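Long-range contacts in putative glycoside hydrolase (Bacteroides ovatus, PDB 4ONZ), which is a putative glycoside hydrolase of a family built on a five-bladed beta-propeller, its precise function not being established: residues A[170-175]-A[228-233]; A[182-187]-A[251-256]; A[279-284]-A[319-324]. One frame throughout, in Å; residues are numbered along the deposited sequence. Where two conformers were deposited one is given.

Contact 1: A[170-175]-A[228-233]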
loop_
_atom_site.group_PDB
_atom_site.type_symbol
_atom_site.label_atom_id
_atom_site.label_comp_id
_atom_site.label_asym_id
_atom_site.label_seq_id
_atom_site.Cartn_x
_atom_site.Cartn_y
_atom_site.Cartn_z
ATOM N N GLY A 170 -7.636 23.362 -5.932
ATOM C CA GLY A 170 -6.290 22.852 -5.749
ATOM C C GLY A 170 -5.758 23.037 -4.349
ATOM O O GLY A 170 -4.548 23.028 -4.145
ATOM N N ARG A 171 -6.660 23.154 -3.376
ATOM C CA ARG A 171 -6.284 23.393 -1.984
ATOM C C ARG A 171 -5.158 22.477 -1.503
ATOM O O ARG A 171 -4.205 22.944 -0.884
ATOM C CB ARG A 171 -7.502 23.254 -1.065
ATOM C CG ARG A 171 -7.172 23.396 0.413
ATOM C CD ARG A 171 -8.410 23.452 1.285
ATOM N NE ARG A 171 -8.078 23.255 2.690
ATOM C CZ ARG A 171 -8.973 23.108 3.666
ATOM N NH1 ARG A 171 -10.274 23.164 3.403
ATOM N NH2 ARG A 171 -8.559 22.903 4.912
ATOM N N PHE A 172 -5.245 21.192 -1.832
ATOM C CA PHE A 172 -4.243 20.229 -1.378
ATOM C C PHE A 172 -3.275 19.767 -2.448
ATOM O O PHE A 172 -2.666 18.699 -2.302
ATOM C CB PHE A 172 -4.960 19.017 -0.776
ATOM C CG PHE A 172 -5.882 19.369 0.354
ATOM C CD1 PHE A 172 -5.368 19.744 1.590
ATOM C CD2 PHE A 172 -7.259 19.307 0.195
ATOM C CE1 PHE A 172 -6.218 20.061 2.645
ATOM C CE2 PHE A 172 -8.107 19.613 1.240
ATOM C CZ PHE A 172 -7.585 19.995 2.465
ATOM N N ASN A 173 -3.076 20.581 -3.485
ATOM C CA ASN A 173 -2.182 20.191 -4.584
ATOM C C ASN A 173 -0.687 20.241 -4.224
ATOM O O ASN A 173 0.144 19.808 -5.016
ATOM C CB ASN A 173 -2.503 20.949 -5.892
ATOM C CG ASN A 173 -2.071 22.407 -5.884
ATOM O OD1 ASN A 173 -1.419 22.896 -4.957
ATOM N ND2 ASN A 173 -2.437 23.117 -6.950
ATOM N N ASN A 174 -0.341 20.776 -3.048
ATOM C CA ASN A 174 1.047 20.719 -2.585
ATOM C C ASN A 174 1.138 20.200 -1.148
ATOM O O ASN A 174 2.135 20.426 -0.439
ATOM C CB ASN A 174 1.811 22.041 -2.773
ATOM C CG ASN A 174 3.311 21.821 -2.914
ATOM O OD1 ASN A 174 3.746 20.803 -3.463
ATOM N ND2 ASN A 174 4.111 22.783 -2.452
ATOM N N LEU A 175 0.100 19.469 -0.745
ATOM C CA LEU A 175 0.052 18.805 0.542
ATOM C C LEU A 175 0.962 17.572 0.523
ATOM O O LEU A 175 0.864 16.739 -0.395
ATOM C CB LEU A 175 -1.380 18.309 0.833
ATOM C CG LEU A 175 -1.553 17.480 2.116
ATOM C CD1 LEU A 175 -1.354 18.351 3.351
ATOM C CD2 LEU A 175 -2.902 16.777 2.176
ATOM N N ASN A 228 -13.855 22.725 8.459
ATOM C CA ASN A 228 -13.269 22.841 7.120
ATOM C C ASN A 228 -11.831 22.298 7.104
ATOM O O ASN A 228 -11.004 22.696 6.271
ATOM C CB ASN A 228 -13.317 24.300 6.642
ATOM C CG ASN A 228 -13.163 24.440 5.142
ATOM O OD1 ASN A 228 -13.643 23.604 4.386
ATOM N ND2 ASN A 228 -12.515 25.530 4.699
ATOM N N GLU A 229 -11.541 21.385 8.029
ATOM C CA GLU A 229 -10.226 20.757 8.132
ATOM C C GLU A 229 -10.316 19.296 7.718
ATOM O O GLU A 229 -11.388 18.708 7.752
ATOM C CB GLU A 229 -9.719 20.823 9.576
ATOM C CG GLU A 229 -9.403 22.231 10.059
ATOM C CD GLU A 229 -8.876 22.257 11.478
ATOM O OE1 GLU A 229 -9.567 21.747 12.375
ATOM O OE2 GLU A 229 -7.780 22.814 11.705
ATOM N N LEU A 230 -9.181 18.708 7.345
ATOM C CA LEU A 230 -9.146 17.283 7.003
ATOM C C LEU A 230 -9.688 16.493 8.183
ATOM O O LEU A 230 -9.221 16.664 9.316
ATOM C CB LEU A 230 -7.719 16.837 6.704
ATOM C CG LEU A 230 -7.068 17.462 5.474
ATOM C CD1 LEU A 230 -5.571 17.180 5.451
ATOM C CD2 LEU A 230 -7.761 16.947 4.222
HETATM N N MSE A 231 -10.655 15.619 7.921
HETATM C CA MSE A 231 -11.265 14.822 8.972
HETATM C C MSE A 231 -10.464 13.582 9.271
HETATM O O MSE A 231 -10.309 12.713 8.408
HETATM C CB MSE A 231 -12.658 14.388 8.532
HETATM C CG MSE A 231 -13.308 13.587 9.654
HETATM SE SE MSE A 231 -15.146 13.115 9.169
HETATM C CE MSE A 231 -14.689 11.709 7.887
ATOM N N LYS A 232 -9.972 13.472 10.505
ATOM C CA LYS A 232 -9.198 12.301 10.921
ATOM C C LYS A 232 -10.135 11.240 11.468
ATOM O O LYS A 232 -10.970 11.524 12.331
ATOM C CB LYS A 232 -8.179 12.662 11.999
ATOM C CG LYS A 232 -7.131 13.653 11.552
ATOM C CD LYS A 232 -6.216 14.040 12.696
ATOM C CE LYS A 232 -5.179 15.030 12.206
ATOM N NZ LYS A 232 -4.202 15.394 13.263
ATOM N N ILE A 233 -9.986 10.020 10.966
ATOM C CA ILE A 233 -10.772 8.884 11.413
ATOM C C ILE A 233 -10.111 8.254 12.636
ATOM O O ILE A 233 -10.788 7.944 13.609
ATOM C CB ILE A 233 -10.951 7.871 10.279
ATOM C CG1 ILE A 233 -11.702 8.567 9.132
ATOM C CG2 ILE A 233 -11.712 6.656 10.783
ATOM C CD1 ILE A 233 -11.930 7.701 7.916
#
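The guanidinium of Arg171 takes Asn228 at its edge and has Phe172 CZ over one face. At the edge, in the plane of the group, sits the backbone oxygen of Asn228; CZ of Phe172 stands 3.2 Å above the plane, displaced toward the rim. The neighbouring phenyl ring is covered in turn from the Arg171 side, since CG of Arg171 stands 3.8 Å above its centre. Leu230 approaches that ring obliquely, its CD2 reaching CZ of Phe172 at 3.5 Å.

Both terminal nitrogens of Arg171 donate to a single oxygen. NH2 donates to Asn228 O at 2.8 Å and lies in the carbonyl plane, whereas NH1 donates to the same Asn228 O at 3.0 Å from a position tilted 25° from that plane. The extended arginine chain, with CG anti to the backbone N (chi1 176°), carries the guanidinium across to the other loop. The side-chain amide of Asn228 is not hydrogen-bonded to it; the guanidinium and that amide plane stand 61° apart.

In what is probably a five-bladed propeller, this contact joins at the surface the loop between helix 167-170 and strand 180-187 and the loop between strands 221-222 and 245-255. Two overlapping type I turns, Gly170 to Asn173 and Phe172 to Leu175, bend the first loop and present Arg171, Phe172 and Leu175 to the second.

The apolar half centres on Leu230, which passes Phe172 in antiparallel fashion. Its other methyl, CD1, reaches CD2 of Leu175 at 4.2 Å. Trp204 of strand 200-204 touches both leucines, and Pro222 lies against both Phe172 and Leu230. The side chain of Glu229 starts away from 170-175, and its OE1 forms a salt bridge with Lys227 NZ.

Contact 2: A[182-187]-A[251-256]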
loop_
_atom_site.group_PDB
_atom_site.type_symbol
_atom_site.label_atom_id
_atom_site.label_comp_id
_atom_site.label_asym_id
_atom_site.label_seq_id
_atom_site.Cartn_x
_atom_site.Cartn_y
_atom_site.Cartn_z
ATOM N N ILE A 182 -7.932 2.204 -1.494
ATOM C CA ILE A 182 -9.257 2.207 -2.100
ATOM C C ILE A 182 -10.104 1.084 -1.496
ATOM O O ILE A 182 -9.566 0.046 -1.118
ATOM C CB ILE A 182 -9.161 2.052 -3.627
ATOM C CG1 ILE A 182 -8.385 3.227 -4.219
ATOM C CG2 ILE A 182 -10.548 1.979 -4.238
ATOM C CD1 ILE A 182 -8.097 3.093 -5.695
ATOM N N LEU A 183 -11.404 1.329 -1.353
ATOM C CA LEU A 183 -12.326 0.322 -0.825
ATOM C C LEU A 183 -12.578 -0.762 -1.880
ATOM O O LEU A 183 -12.846 -0.453 -3.046
ATOM C CB LEU A 183 -13.660 0.949 -0.400
ATOM C CG LEU A 183 -14.701 -0.026 0.172
ATOM C CD1 LEU A 183 -14.163 -0.727 1.406
ATOM C CD2 LEU A 183 -15.983 0.710 0.496
ATOM N N THR A 184 -12.483 -2.022 -1.448
ATOM C CA THR A 184 -12.711 -3.184 -2.299
ATOM C C THR A 184 -13.621 -4.195 -1.594
ATOM O O THR A 184 -13.910 -4.076 -0.390
ATOM C CB THR A 184 -11.400 -3.919 -2.665
ATOM O OG1 THR A 184 -10.829 -4.504 -1.485
ATOM C CG2 THR A 184 -10.377 -2.977 -3.324
ATOM N N LYS A 185 -14.054 -5.193 -2.354
ATOM C CA LYS A 185 -14.866 -6.286 -1.821
ATOM C C LYS A 185 -14.629 -7.517 -2.690
ATOM O O LYS A 185 -14.210 -7.388 -3.834
ATOM C CB LYS A 185 -16.355 -5.940 -1.869
ATOM C CG LYS A 185 -16.926 -5.901 -3.281
ATOM C CD LYS A 185 -18.434 -5.698 -3.287
ATOM C CE LYS A 185 -18.946 -5.683 -4.718
ATOM N NZ LYS A 185 -20.382 -5.306 -4.811
ATOM N N LEU A 186 -14.903 -8.700 -2.151
ATOM C CA LEU A 186 -14.777 -9.934 -2.919
ATOM C C LEU A 186 -16.042 -10.119 -3.743
ATOM O O LEU A 186 -17.146 -10.106 -3.201
ATOM C CB LEU A 186 -14.617 -11.153 -2.007
ATOM C CG LEU A 186 -14.533 -12.518 -2.713
ATOM C CD1 LEU A 186 -13.264 -12.630 -3.542
ATOM C CD2 LEU A 186 -14.611 -13.677 -1.726
ATOM N N LYS A 187 -15.866 -10.245 -5.053
ATOM C CA LYS A 187 -16.970 -10.506 -5.961
ATOM C C LYS A 187 -16.531 -11.636 -6.876
ATOM O O LYS A 187 -15.557 -11.505 -7.625
ATOM C CB LYS A 187 -17.339 -9.259 -6.768
ATOM C CG LYS A 187 -18.628 -9.395 -7.570
ATOM C CD LYS A 187 -19.031 -8.074 -8.208
ATOM C CE LYS A 187 -20.405 -8.156 -8.857
ATOM N NZ LYS A 187 -20.453 -9.172 -9.942
ATOM N N PRO A 251 -5.405 -1.963 0.068
ATOM C CA PRO A 251 -6.781 -1.498 -0.131
ATOM C C PRO A 251 -7.721 -2.051 0.949
ATOM O O PRO A 251 -7.536 -3.176 1.373
ATOM C CB PRO A 251 -7.126 -2.071 -1.507
ATOM C CG PRO A 251 -5.822 -2.047 -2.224
ATOM C CD PRO A 251 -4.819 -2.473 -1.190
ATOM N N ALA A 252 -8.673 -1.245 1.418
ATOM C CA ALA A 252 -9.606 -1.673 2.459
ATOM C C ALA A 252 -10.520 -2.731 1.859
ATOM O O ALA A 252 -10.723 -2.781 0.638
ATOM C CB ALA A 252 -10.410 -0.502 2.991
ATOM N N ILE A 253 -11.083 -3.573 2.708
ATOM C CA ILE A 253 -11.902 -4.662 2.210
ATOM C C ILE A 253 -13.188 -4.856 3.010
ATOM O O ILE A 253 -13.172 -4.904 4.243
ATOM C CB ILE A 253 -11.054 -5.959 2.133
ATOM C CG1 ILE A 253 -11.820 -7.079 1.428
ATOM C CG2 ILE A 253 -10.575 -6.405 3.514
ATOM C CD1 ILE A 253 -10.994 -8.330 1.219
ATOM N N ARG A 254 -14.306 -4.940 2.293
ATOM C CA ARG A 254 -15.596 -5.205 2.922
ATOM C C ARG A 254 -15.636 -6.643 3.455
ATOM O O ARG A 254 -15.079 -7.554 2.836
ATOM C CB ARG A 254 -16.750 -5.003 1.945
ATOM C CG ARG A 254 -17.058 -3.560 1.590
ATOM C CD ARG A 254 -18.463 -3.494 1.007
ATOM N NE ARG A 254 -18.821 -2.174 0.497
ATOM C CZ ARG A 254 -19.379 -1.194 1.208
ATOM N NH1 ARG A 254 -19.652 -1.344 2.502
ATOM N NH2 ARG A 254 -19.671 -0.045 0.606
ATOM N N THR A 255 -16.279 -6.818 4.614
ATOM C CA THR A 255 -16.457 -8.134 5.252
ATOM C C THR A 255 -17.871 -8.177 5.831
ATOM O O THR A 255 -18.565 -7.163 5.818
ATOM C CB THR A 255 -15.477 -8.364 6.430
ATOM O OG1 THR A 255 -15.832 -7.513 7.532
ATOM C CG2 THR A 255 -14.032 -8.096 6.015
ATOM N N LYS A 256 -18.286 -9.331 6.348
ATOM C CA LYS A 256 -19.622 -9.470 6.957
ATOM C C LYS A 256 -19.855 -8.474 8.100
ATOM O O LYS A 256 -20.984 -8.034 8.321
ATOM C CB LYS A 256 -19.834 -10.870 7.538
ATOM C CG LYS A 256 -19.811 -12.026 6.556
ATOM C CD LYS A 256 -20.154 -13.322 7.282
ATOM C CE LYS A 256 -19.930 -14.548 6.412
ATOM N NZ LYS A 256 -20.704 -14.498 5.143
HETATM O O HOH W 1 -8.230 -5.328 -0.386
HETATM O O HOH W 2 -15.962 -8.730 0.548
#
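Ile182 opens the pairing through its backbone oxygen, which receives a weak bond from the N-H of Ala252 and also touches CB of Pro251. Around Thr184 the two strands pair in parallel, their short axes 41° apart; strands 180-187 and 245-255 each lead an antiparallel group, consistent with the innermost strands of neighbouring propeller blades meeting side by side.

CD1 of Leu183 lies 4.1 Å from CB of Ala252. Its CD2 lies over one face of the Arg254 guanidinium, 3.8 Å from NH2, the two side chains crossing at about a right angle. Thr184 carries the regular part of the ladder: its N donates to Ala252 O at 2.8 Å, and its own O accepts from Arg254 N at 2.8 Å in a nearly straight bond (161° at the hydrogen). With chi1 at 67°, OG1 sits between the backbone N and the carbonyl carbon and donates to the same Ala252 O at 2.7 Å. Backbone N and hydroxyl reach this oxygen from opposite faces of its plane, while CG2 packs on Pro251 CB at 3.8 Å.

Lys185 contributes CB, 3.9 Å from CB of Arg254. Where direct bonds end, a water bridges Leu186 N and Arg254 O.

Arg254 is fixed further by a salt bridge to Asp194 and by the carbonyl oxygens of Gly290 and Lys195. The buried Thr184 hydroxyl both gives, to Ala252 O, and receives, from a water that also serves Pro251 O; it is satisfied both as donor and as acceptor, which would fix its rotation.

Contact 3: A[279-284]-A[319-324]; sequences NAYCAG and DGTVFI
Tyr281 buries the most surface here, and Thr321 and Val322 meet its backbone and the start of its side chain. The N-H of Tyr281 points almost straight at the hydroxyl of Thr321, with 2.9 Å from N to OG1 and 173° at the hydrogen. OG1 is anti to the Thr321 backbone N (chi1 -172°), which directs it toward the other segment, and a side-chain oxygen thus accepts the bond. The same OG1 lies at the edge of the tyrosine ring, 3.7 Å from CD1 of Tyr281, as the two side chains run side by side.

Val322 returns the link: its N donates to Tyr281 O at 3.2 Å. Its carbonyl O touches Tyr281 CB at 3.2 Å, and its CG2 packs against Tyr281 O.

One bond starts from Val322, heading strand 322-330, the other ends on Thr321 in the loop just before it; strand 281-288 belongs to a different sheet, consistent with two successive blades meeting in a propeller.

Beyond them, Phe323 turns its edge to the face of the Tyr281 ring in an offset edge-to-face pair, planes 83° apart and centroids separated by 5.4 Å. Glu247 of strand 245-255 touches both rings, and an unknown ligand, probably from the crystallisation liquor, is bound about 3 Å from the Tyr281 side chain. Further along, CG1 of Ile324 presses tightly on CB of Ala283, at 3.5 Å.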
loop_
_atom_site.group_PDB
_atom_site.type_symbol
_atom_site.label_atom_id
_atom_site.label_comp_id
_atom_site.label_asym_id
_atom_site.label_seq_id
_atom_site.Cartn_x
_atom_site.Cartn_y
_atom_site.Cartn_z
ATOM N N ASN A 279 10.636 2.537 16.850
ATOM C CA ASN A 279 10.748 2.958 15.437
ATOM C C ASN A 279 10.400 1.896 14.379
ATOM O O ASN A 279 10.603 2.106 13.192
ATOM C CB ASN A 279 12.113 3.584 15.143
ATOM C CG ASN A 279 12.300 4.911 15.848
ATOM O OD1 ASN A 279 11.349 5.679 16.034
ATOM N ND2 ASN A 279 13.532 5.199 16.229
ATOM N N ALA A 280 9.832 0.777 14.793
ATOM C CA ALA A 280 9.464 -0.254 13.841
ATOM C C ALA A 280 7.979 -0.155 13.543
ATOM O O ALA A 280 7.200 0.388 14.326
ATOM C CB ALA A 280 9.790 -1.633 14.387
ATOM N N TYR A 281 7.611 -0.688 12.395
ATOM C CA TYR A 281 6.231 -0.748 11.983
ATOM C C TYR A 281 5.710 -2.154 12.265
ATOM O O TYR A 281 6.427 -3.143 12.080
ATOM C CB TYR A 281 6.081 -0.424 10.492
ATOM C CG TYR A 281 6.384 1.000 10.068
ATOM C CD1 TYR A 281 7.696 1.463 10.004
ATOM C CD2 TYR A 281 5.366 1.868 9.670
ATOM C CE1 TYR A 281 7.987 2.761 9.596
ATOM C CE2 TYR A 281 5.650 3.159 9.230
ATOM C CZ TYR A 281 6.957 3.603 9.192
ATOM O OH TYR A 281 7.257 4.900 8.779
ATOM N N CYS A 282 4.479 -2.205 12.765
ATOM C CA CYS A 282 3.722 -3.427 13.011
ATOM C C CYS A 282 2.353 -3.134 12.434
ATOM O O CYS A 282 1.979 -1.979 12.332
ATOM C CB CYS A 282 3.570 -3.715 14.499
ATOM S SG CYS A 282 5.127 -3.920 15.359
ATOM N N ALA A 283 1.600 -4.172 12.088
ATOM C CA ALA A 283 0.316 -4.010 11.417
ATOM C C ALA A 283 -0.898 -4.202 12.327
ATOM O O ALA A 283 -0.960 -5.140 13.111
ATOM C CB ALA A 283 0.237 -4.980 10.253
ATOM N N GLY A 284 -1.863 -3.299 12.199
ATOM C CA GLY A 284 -3.114 -3.371 12.935
ATOM C C GLY A 284 -4.284 -3.438 11.987
ATOM O O GLY A 284 -4.108 -3.473 10.769
ATOM N N ASP A 319 15.728 -5.495 15.605
ATOM C CA ASP A 319 14.553 -6.222 16.082
ATOM C C ASP A 319 13.490 -6.362 14.989
ATOM O O ASP A 319 12.432 -6.946 15.216
ATOM C CB ASP A 319 13.970 -5.531 17.314
ATOM C CG ASP A 319 14.983 -5.400 18.457
ATOM O OD1 ASP A 319 16.016 -6.097 18.434
ATOM O OD2 ASP A 319 14.737 -4.600 19.387
ATOM N N GLY A 320 13.776 -5.817 13.807
ATOM C CA GLY A 320 12.896 -5.953 12.649
ATOM C C GLY A 320 11.826 -4.906 12.441
ATOM O O GLY A 320 11.547 -4.090 13.318
ATOM N N THR A 321 11.234 -4.936 11.251
ATOM C CA THR A 321 10.142 -4.037 10.881
ATOM C C THR A 321 9.420 -4.610 9.656
ATOM O O THR A 321 10.048 -5.229 8.788
ATOM C CB THR A 321 10.636 -2.589 10.640
ATOM O OG1 THR A 321 9.512 -1.721 10.457
ATOM C CG2 THR A 321 11.578 -2.504 9.433
ATOM N N VAL A 322 8.096 -4.454 9.622
ATOM C CA VAL A 322 7.267 -4.972 8.535
ATOM C C VAL A 322 6.254 -3.906 8.119
ATOM O O VAL A 322 5.743 -3.168 8.966
ATOM C CB VAL A 322 6.548 -6.298 8.897
ATOM C CG1 VAL A 322 7.569 -7.370 9.211
ATOM C CG2 VAL A 322 5.583 -6.133 10.063
ATOM N N PHE A 323 5.991 -3.816 6.813
ATOM C CA PHE A 323 5.086 -2.795 6.267
ATOM C C PHE A 323 4.176 -3.451 5.241
ATOM O O PHE A 323 4.621 -3.816 4.146
ATOM C CB PHE A 323 5.893 -1.660 5.649
ATOM C CG PHE A 323 5.075 -0.440 5.328
ATOM C CD1 PHE A 323 4.808 0.502 6.307
ATOM C CD2 PHE A 323 4.601 -0.219 4.049
ATOM C CE1 PHE A 323 4.069 1.639 6.021
ATOM C CE2 PHE A 323 3.870 0.913 3.759
ATOM C CZ PHE A 323 3.604 1.844 4.743
ATOM N N ILE A 324 2.910 -3.607 5.623
ATOM C CA ILE A 324 1.907 -4.331 4.834
ATOM C C ILE A 324 1.313 -3.445 3.767
ATOM O O ILE A 324 0.822 -2.360 4.073
ATOM C CB ILE A 324 0.750 -4.844 5.713
ATOM C CG1 ILE A 324 1.263 -5.534 6.981
ATOM C CG2 ILE A 324 -0.160 -5.776 4.926
ATOM C CD1 ILE A 324 2.262 -6.639 6.764
#

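Along the chain, contacts 1 and 2 interleave, 170-175 and 182-187 preceding 228-233 and 251-256, while contact 3 follows both in series. Their centres stand 23 to 27 Å apart and none touches another; contacts 2 and 3 come nearest, about 7 Å between nearest atoms. Those two reach one mixed sheet, contact 2 through strands 180-187 and 245-255, contact 3 through strand 281-288, which faces strand 322-330 of a separate three-stranded sheet. Contact 1 lies at the surface, tying the loops that precede strands 180-187 and 245-255, the pair joined in contact 2. The arrangement is consistent with a propeller in which successive blades meet in the interior while loops meet at the surface.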